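Local coordinates for DYNE7 (Micromonospora chersina, PDB 2XEM), which acts as a hot-dog fold thioesterase in the biosynthesis of the enediyne antitumour agent dynemicin, probably releasing a polyene intermediate from its thioester link to a carrier protein, at the interface of chains A and B. Sequence-based numbering; all coordinates share one arbitrary frame. Chains: chain A/B, DYNE7.

The interface of chains A and B. Residues chain A 66-69; chain B 66-69.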
# COMPACT_ATOMS: atom_id res chain seq x y z
N ASP A 66 17.54 2.98 -9.83
CA ASP A 66 17.83 3.35 -8.44
C ASP A 66 16.91 4.46 -7.97
O ASP A 66 16.28 5.13 -8.78
CB ASP A 66 19.32 3.74 -8.24
CG ASP A 66 19.83 4.83 -9.15
OD1 ASP A 66 20.82 4.59 -9.86
OD2 ASP A 66 19.23 5.92 -9.16
N CYS A 67 16.81 4.62 -6.66
CA CYS A 67 16.04 5.72 -6.08
C CYS A 67 16.62 6.06 -4.71
O CYS A 67 17.32 5.25 -4.09
CB CYS A 67 14.55 5.40 -6.01
SG CYS A 67 14.15 4.07 -4.86
N HIS A 68 16.29 7.24 -4.22
CA HIS A 68 16.88 7.83 -3.02
C HIS A 68 15.90 8.84 -2.43
O HIS A 68 15.17 9.47 -3.17
CB HIS A 68 18.22 8.52 -3.35
CG HIS A 68 19.05 8.79 -2.13
ND1 HIS A 68 18.91 9.97 -1.41
CD2 HIS A 68 19.94 8.00 -1.50
CE1 HIS A 68 19.74 9.85 -0.39
NE2 HIS A 68 20.38 8.67 -0.41
N ALA A 69 15.86 8.95 -1.09
CA ALA A 69 15.13 10.01 -0.41
C ALA A 69 15.91 10.45 0.82
O ALA A 69 16.53 9.62 1.48
CB ALA A 69 13.71 9.56 -0.03
N ASP B 66 17.22 8.85 5.78
CA ASP B 66 17.41 8.64 4.35
C ASP B 66 17.25 7.17 4.00
O ASP B 66 17.28 6.32 4.89
CB ASP B 66 18.78 9.16 3.87
CG ASP B 66 19.98 8.65 4.64
OD1 ASP B 66 20.75 9.48 5.15
OD2 ASP B 66 20.17 7.41 4.71
N CYS B 67 17.04 6.89 2.73
CA CYS B 67 16.96 5.53 2.21
C CYS B 67 17.38 5.53 0.75
O CYS B 67 17.39 6.58 0.10
CB CYS B 67 15.58 4.91 2.41
SG CYS B 67 14.28 5.69 1.42
N HIS B 68 17.72 4.34 0.23
CA HIS B 68 18.31 4.14 -1.08
C HIS B 68 18.02 2.71 -1.52
O HIS B 68 17.94 1.80 -0.70
CB HIS B 68 19.84 4.40 -1.04
CG HIS B 68 20.42 4.59 -2.40
ND1 HIS B 68 20.89 3.51 -3.14
CD2 HIS B 68 20.55 5.72 -3.13
CE1 HIS B 68 21.29 4.03 -4.28
NE2 HIS B 68 21.09 5.35 -4.33
N ALA B 69 17.82 2.52 -2.83
CA ALA B 69 17.74 1.19 -3.44
C ALA B 69 18.39 1.22 -4.82
O ALA B 69 18.27 2.22 -5.52
CB ALA B 69 16.29 0.72 -3.54
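A:Cys67 and A:Ala69 pair with B:Ala69 and B:Cys67 where strand 60-71 of each chain runs antiparallel to its twin, a worked example of a sheet continued across a two-fold axis. Within this stretch the pairing is carried by backbone hydrogen bonds. The amide N of A:Cys67 gives to the carbonyl O of B:Ala69 at 3.0 Å, and B:Ala69 N returns a bond to A:Cys67 O at 3.1 Å; the twin pair, A:Ala69 N to B:Cys67 O and B:Cys67 N to A:Ala69 O, lies on the other side of the central A:His68–B:His68 bridge, so the two pairs flank it.

Aromatic contact comes next. In each His68, CG lies anti to the backbone N (chi1 -163° in A:His68), which carries the imidazole toward the partner strand on one face of the sheet, and chi2 of -89° turns its plane so that one face meets the partner's Cys67 carbonyl. B:Cys67 O sits 3.3 Å above the plane of A:His68, toward the rim. This same oxygen accepts the A:Ala69 amide, which is tilted from the carbonyl plane. The two rings meet edge to face, their planes turned 58° apart and their centroids separated by 5.1 Å.

Looser van der Waals contact lines the opposite sheet face, where A:Cys67 SG lies alongside the B:Ala69 methyl CB at 4.2 Å. At the flanks, the carboxylate oxygen A:Asp66 OD2 stands 5.2 Å from B:His68 NE2 without touching it.

The patch thus joins two hot-dog subunits edge to edge into a continuous intersubunit sheet, a pairing typical of dimers in this fold.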